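Local structure of pumilio homology domain family member 4 (Saccharomyces cerevisiae, 3BWT) at residues A[7-10]-A[11-14]; A[69-73]-A[74-78]; A[209-212]-A[213-217]. The protein binds single-stranded messenger RNA through its pumilio homology domain, eight helical repeats joined into a curved superhelix, and takes part in regulating gene expression. All blocks are in the same frame, centred on the assembly; numbering follows the deposited sequence.

Contact 1 of 3, residues A[7-10]-A[11-14]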
# COMPACT_ATOMS: atom_id res chain seq x y z
N VAL A 7 -15.90 -40.21 -4.64
CA VAL A 7 -14.71 -40.44 -5.44
C VAL A 7 -14.75 -39.62 -6.73
O VAL A 7 -15.79 -39.50 -7.37
CB VAL A 7 -14.58 -41.95 -5.75
CG1 VAL A 7 -13.79 -42.18 -7.04
CG2 VAL A 7 -13.95 -42.67 -4.57
N LEU A 8 -13.62 -39.03 -7.10
CA LEU A 8 -13.57 -38.18 -8.28
C LEU A 8 -14.27 -38.85 -9.46
O LEU A 8 -15.07 -38.22 -10.16
CB LEU A 8 -12.11 -37.88 -8.64
CG LEU A 8 -11.81 -36.54 -9.32
CD1 LEU A 8 -10.58 -36.65 -10.20
CD2 LEU A 8 -12.98 -36.02 -10.12
N ASP A 9 -13.99 -40.13 -9.66
CA ASP A 9 -14.45 -40.81 -10.87
C ASP A 9 -15.96 -40.85 -11.04
O ASP A 9 -16.46 -41.00 -12.15
CB ASP A 9 -13.85 -42.21 -10.95
CG ASP A 9 -12.37 -42.19 -11.28
OD1 ASP A 9 -11.87 -41.12 -11.68
OD2 ASP A 9 -11.71 -43.24 -11.14
N GLN A 10 -16.70 -40.70 -9.95
CA GLN A 10 -18.16 -40.73 -10.06
C GLN A 10 -18.71 -39.40 -10.51
O GLN A 10 -19.91 -39.28 -10.79
CB GLN A 10 -18.81 -41.16 -8.75
CG GLN A 10 -18.50 -40.27 -7.56
CD GLN A 10 -19.19 -40.74 -6.30
OE1 GLN A 10 -20.39 -40.52 -6.11
NE2 GLN A 10 -18.44 -41.40 -5.43
N TYR A 11 -17.85 -38.39 -10.60
CA TYR A 11 -18.34 -37.06 -10.95
C TYR A 11 -17.93 -36.63 -12.35
O TYR A 11 -18.37 -35.59 -12.83
CB TYR A 11 -17.92 -36.04 -9.89
CG TYR A 11 -18.68 -36.23 -8.59
CD1 TYR A 11 -20.05 -35.97 -8.53
CD2 TYR A 11 -18.05 -36.70 -7.44
CE1 TYR A 11 -20.76 -36.14 -7.37
CE2 TYR A 11 -18.77 -36.88 -6.26
CZ TYR A 11 -20.13 -36.60 -6.23
OH TYR A 11 -20.88 -36.76 -5.08
N ILE A 12 -17.11 -37.45 -12.99
CA ILE A 12 -16.65 -37.17 -14.33
C ILE A 12 -17.84 -36.90 -15.23
O ILE A 12 -18.76 -37.71 -15.32
CB ILE A 12 -15.83 -38.34 -14.89
CG1 ILE A 12 -14.57 -38.54 -14.05
CG2 ILE A 12 -15.45 -38.07 -16.34
CD1 ILE A 12 -13.57 -37.40 -14.16
N GLY A 13 -17.81 -35.75 -15.89
CA GLY A 13 -18.91 -35.33 -16.74
C GLY A 13 -19.94 -34.51 -15.99
O GLY A 13 -20.92 -34.06 -16.56
N SER A 14 -19.69 -34.29 -14.70
CA SER A 14 -20.61 -33.54 -13.86
C SER A 14 -19.86 -32.67 -12.87
O SER A 14 -20.44 -32.13 -11.92
CB SER A 14 -21.53 -34.51 -13.11
OG SER A 14 -21.93 -35.57 -13.96
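Q10 and Y11 are neighbours that touch where the aliphatic part of the glutamine approaches one face of the phenol ring. As modelled, CG of Q10 stands 4.0 Å from the centroid of the Y11 ring, in the position of a CH-pi contact over the face, though it is set too close to V7 O for its place to be certain. With chi1 at -71°, CG of Y11 is anti to the carbonyl carbon and beside the backbone N, which keeps the ring on the side from which Q10 comes. Glutamine suits this exposed place because its aliphatic part can lie against an aromatic face.

Below this pair the backbone turns tightly. Y11 N donates to L8 O at 2.8 Å, closing one turn of helix-like conformation without forming a regular helix. The same turn brings I12 back over the chain, where its CG1 lies 3.6 Å from D9 O and its CD1 4.3 Å from CD2 of L8. A type II beta turn then runs from Y11 to S14, closed by S14 N on Y11 O at 2.6 Å. G13 takes its third position with a positive phi of 91°, where a CB would press against the preceding carbonyl oxygen, and G13 N is held by E46.

All this lies in the loop leading into helix 15-18, at the start of the first Pumilio repeat and the N-terminal end of the superhelix. L8 is buried against I15, L35 and A39, I12 rests on A42 of helix 37-47, and Y11 packs on L18 and meets the steeply inclined ring of F27 in helix 22-34.

Contact 2 of 3, residues A[69-73]-A[74-78]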
# COMPACT_ATOMS: atom_id res chain seq x y z
N GLU A 69 -2.61 -23.73 -8.99
CA GLU A 69 -1.36 -24.26 -8.46
C GLU A 69 -1.03 -25.61 -9.07
O GLU A 69 0.12 -25.90 -9.35
CB GLU A 69 -1.44 -24.42 -6.94
CG GLU A 69 -1.41 -23.12 -6.16
CD GLU A 69 -1.91 -23.29 -4.73
OE1 GLU A 69 -1.70 -24.38 -4.15
OE2 GLU A 69 -2.52 -22.34 -4.20
N GLU A 70 -2.06 -26.42 -9.29
CA GLU A 70 -1.87 -27.85 -9.52
C GLU A 70 -1.83 -28.23 -11.00
O GLU A 70 -1.41 -29.34 -11.35
CB GLU A 70 -2.96 -28.64 -8.79
CG GLU A 70 -2.44 -29.92 -8.18
CD GLU A 70 -1.37 -29.68 -7.14
OE1 GLU A 70 -1.57 -28.80 -6.26
OE2 GLU A 70 -0.32 -30.36 -7.20
N VAL A 71 -2.26 -27.30 -11.84
CA VAL A 71 -2.43 -27.50 -13.28
C VAL A 71 -1.07 -27.35 -13.98
O VAL A 71 -0.14 -26.78 -13.39
CB VAL A 71 -3.48 -26.47 -13.79
CG1 VAL A 71 -2.83 -25.24 -14.41
CG2 VAL A 71 -4.46 -27.12 -14.72
N THR A 72 -0.91 -27.87 -15.21
CA THR A 72 0.39 -27.73 -15.89
C THR A 72 0.55 -26.35 -16.47
O THR A 72 -0.38 -25.55 -16.45
CB THR A 72 0.65 -28.75 -17.03
OG1 THR A 72 -0.21 -28.47 -18.14
CG2 THR A 72 0.46 -30.18 -16.57
N THR A 73 1.72 -26.06 -17.02
CA THR A 73 1.91 -24.77 -17.65
C THR A 73 1.03 -24.62 -18.89
O THR A 73 0.49 -23.54 -19.15
CB THR A 73 3.39 -24.52 -17.98
OG1 THR A 73 4.07 -24.16 -16.77
CG2 THR A 73 3.52 -23.38 -18.98
N GLU A 74 0.87 -25.70 -19.65
CA GLU A 74 0.03 -25.65 -20.82
C GLU A 74 -1.38 -25.27 -20.41
O GLU A 74 -2.00 -24.38 -21.00
CB GLU A 74 0.03 -27.00 -21.56
CG GLU A 74 1.31 -27.30 -22.34
CD GLU A 74 2.51 -27.53 -21.42
OE1 GLU A 74 2.42 -28.40 -20.53
OE2 GLU A 74 3.54 -26.84 -21.60
N GLN A 75 -1.89 -25.94 -19.38
CA GLN A 75 -3.25 -25.71 -18.93
C GLN A 75 -3.39 -24.31 -18.36
O GLN A 75 -4.35 -23.59 -18.66
CB GLN A 75 -3.65 -26.75 -17.91
CG GLN A 75 -3.89 -28.12 -18.49
CD GLN A 75 -3.80 -29.21 -17.46
OE1 GLN A 75 -3.04 -29.11 -16.50
NE2 GLN A 75 -4.58 -30.27 -17.65
N ARG A 76 -2.42 -23.91 -17.54
CA ARG A 76 -2.43 -22.60 -16.94
C ARG A 76 -2.53 -21.51 -18.00
O ARG A 76 -3.25 -20.52 -17.83
CB ARG A 76 -1.19 -22.37 -16.08
CG ARG A 76 -1.29 -21.14 -15.21
CD ARG A 76 -0.16 -21.05 -14.20
NE ARG A 76 1.13 -20.90 -14.86
CZ ARG A 76 2.06 -21.84 -14.91
NH1 ARG A 76 1.85 -23.00 -14.30
NH2 ARG A 76 3.20 -21.61 -15.55
N ILE A 77 -1.80 -21.69 -19.09
CA ILE A 77 -1.80 -20.70 -20.17
C ILE A 77 -3.17 -20.59 -20.83
O ILE A 77 -3.55 -19.52 -21.32
CB ILE A 77 -0.70 -20.99 -21.21
CG1 ILE A 77 0.66 -20.93 -20.52
CG2 ILE A 77 -0.74 -19.98 -22.33
CD1 ILE A 77 1.79 -21.52 -21.31
N VAL A 78 -3.92 -21.69 -20.84
CA VAL A 78 -5.25 -21.69 -21.42
C VAL A 78 -6.21 -20.94 -20.50
O VAL A 78 -7.03 -20.14 -20.96
CB VAL A 78 -5.78 -23.12 -21.68
CG1 VAL A 78 -7.25 -23.08 -22.10
CG2 VAL A 78 -4.93 -23.82 -22.73
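With chi1 of T72 at 69°, OG1 sits between its own backbone N and carbonyl carbon and faces the start of the next helix; with chi1 of Q75 at -73°, CG lies beside the backbone N and the extended side chain swings back toward T72. The two residues thereby serve each other. OE1 of Q75 accepts from T72 N at 2.8 Å, with the donor in the carbonyl plane and the bond almost straight (178°). In return Q75 N donates to T72 OG1 at 3.3 Å, while the hydroxyl adds a weak bond to the same OE1.

This reciprocal pairing is a capping box, with T72 as N-cap of helix 73-83. It follows directly on the end of helix 60-70, and so organises the short connection between two helices in the second Pumilio repeat. Threonine suits the cap because it offers a short acceptor, and glutamine because it reaches back with a carbonyl oxygen while its NE2 bonds D41.

V71 turns its CG2 toward CB of Q75, and both residues also pack on F44. The first helical bonds follow, R76 N to T72 O at 2.8 Å and I77 N to T73 O at 2.9 Å. R76 lays one guanidinium face over CA of T73; its NH2 donates to T73 OG1 at 3.0 Å, somewhat out of the guanidinium plane, and its NE forms a salt bridge with E112 of helix 110-120.

Contact 3 of 3, residues A[209-212]-A[213-217]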
# COMPACT_ATOMS: atom_id res chain seq x y z
N VAL A 209 4.05 10.71 0.89
CA VAL A 209 5.18 11.56 1.19
C VAL A 209 6.00 10.97 2.34
O VAL A 209 7.23 11.03 2.34
CB VAL A 209 4.71 12.98 1.54
CG1 VAL A 209 5.89 13.87 1.87
CG2 VAL A 209 3.93 13.56 0.37
N GLN A 210 5.32 10.40 3.32
CA GLN A 210 6.01 9.74 4.43
C GLN A 210 6.74 8.49 3.97
O GLN A 210 7.81 8.16 4.46
CB GLN A 210 5.01 9.33 5.51
CG GLN A 210 4.25 10.45 6.18
CD GLN A 210 3.46 9.92 7.37
OE1 GLN A 210 4.03 9.36 8.31
NE2 GLN A 210 2.14 10.06 7.32
N TYR A 211 6.14 7.76 3.04
CA TYR A 211 6.67 6.47 2.67
C TYR A 211 8.01 6.62 1.95
O TYR A 211 8.90 5.77 2.07
CB TYR A 211 5.67 5.69 1.82
CG TYR A 211 5.90 4.20 1.88
CD1 TYR A 211 5.84 3.52 3.09
CD2 TYR A 211 6.19 3.48 0.73
CE1 TYR A 211 6.06 2.17 3.16
CE2 TYR A 211 6.42 2.12 0.79
CZ TYR A 211 6.35 1.47 2.00
OH TYR A 211 6.57 0.11 2.05
N ILE A 212 8.16 7.70 1.20
CA ILE A 212 9.40 7.98 0.51
C ILE A 212 10.51 8.04 1.53
O ILE A 212 11.58 7.48 1.34
CB ILE A 212 9.34 9.32 -0.23
CG1 ILE A 212 8.33 9.25 -1.36
CG2 ILE A 212 10.75 9.74 -0.72
CD1 ILE A 212 8.06 10.58 -2.03
N ILE A 213 10.24 8.73 2.63
CA ILE A 213 11.23 8.90 3.69
C ILE A 213 11.47 7.58 4.41
O ILE A 213 12.61 7.20 4.64
CB ILE A 213 10.77 9.97 4.67
CG1 ILE A 213 10.55 11.28 3.92
CG2 ILE A 213 11.78 10.14 5.79
CD1 ILE A 213 10.23 12.45 4.80
N THR A 214 10.39 6.90 4.75
CA THR A 214 10.47 5.56 5.32
C THR A 214 11.42 4.66 4.55
O THR A 214 12.27 3.97 5.13
CB THR A 214 9.08 4.91 5.33
OG1 THR A 214 8.28 5.53 6.34
CG2 THR A 214 9.16 3.40 5.60
N LYS A 215 11.28 4.67 3.23
CA LYS A 215 12.03 3.80 2.35
C LYS A 215 13.49 4.19 2.31
O LYS A 215 14.38 3.34 2.47
CB LYS A 215 11.42 3.83 0.94
CG LYS A 215 10.36 2.75 0.72
CD LYS A 215 11.04 1.45 0.26
CE LYS A 215 10.31 0.22 0.76
NZ LYS A 215 11.12 -1.02 0.61
N GLU A 216 13.75 5.47 2.10
CA GLU A 216 15.10 5.98 2.12
C GLU A 216 15.80 5.71 3.45
O GLU A 216 16.99 5.41 3.48
CB GLU A 216 15.12 7.46 1.78
CG GLU A 216 14.72 7.71 0.37
CD GLU A 216 15.18 9.05 -0.12
OE1 GLU A 216 15.35 9.95 0.72
OE2 GLU A 216 15.35 9.20 -1.35
N ALA A 217 15.05 5.82 4.54
CA ALA A 217 15.62 5.56 5.86
C ALA A 217 15.99 4.09 6.01
O ALA A 217 16.98 3.77 6.67
CB ALA A 217 14.67 5.98 6.95
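V209 meets I213 one turn further along the helix, where CG1 of the isoleucine lies 3.7 Å from V209 O. Both branched apolar side chains belong to the buried side.

Q210 contributes mainly its carbonyl. T214 N donates to Q210 O at 2.9 Å in a nearly straight bond (175°), and T214 OG1 lies close enough to add a weak and unsettled one. That hydroxyl has a clearer partner in K251, so a threonine here serves the neighbouring helix as well as its own. The amide of Q210, weakly bonded to N206, probably faces an RNA base together with it, as in other PUF repeats.

Y211 carries the side-chain contact. Its CG lies opposite the backbone N (chi1 -157°), which carries the ring outward and somewhat forward, so that its side meets the next turn. There CG2 of T214 comes obliquely to within 4.1 Å of CE1, while K215 runs alongside with its CG over a ring face, 4.0 Å from CE2. A long, bent lysine can thus lay its methylenes along the phenol and still bring NZ to a salt bridge with E218; Y211 OH itself is hydrogen-bonded to D178. Along the same helix K215 N donates to Y211 O, the next i to i+4 bond.

The carbonyl oxygen of I212 receives E216 N at 3.1 Å, and CG of E216 passes close by. The carboxylate goes on to accept from D223 N and Y224 N and to bond T225 OG1, gripping the start of helix 224-232.

Helix 205-219, in the sixth Pumilio repeat, is thus wedged between neighbours: V209 and I213 touch V248 and I252 of helix 245-253 and I228 of helix 224-232, I212 packs on Y224, and V209 also reaches V196 and L199 of helix 196-200.

Overall arrangement
From the N terminus, contact 1 closes a turn in the loop ahead of helix 15-18 and fastens the chain end to helices 22-34 and 37-47. Contact 2 comes next, closing the short connection between helices 60-70 and 73-83 and leaning on helices 37-47 and 110-120. Contact 3 closes successive turns inside helix 205-219, tying it to helices 224-232 and 245-253. Each is complete before the next begins, so none nests in or crosses another. Contacts 1 and 2 lie about 21 Å apart between centres, both sharing helix 37-47 as a neighbour; the centre of contact 3 lies about 39 Å from that of contact 2 and about 55 Å from that of contact 1, as expected of an elongated repeat protein.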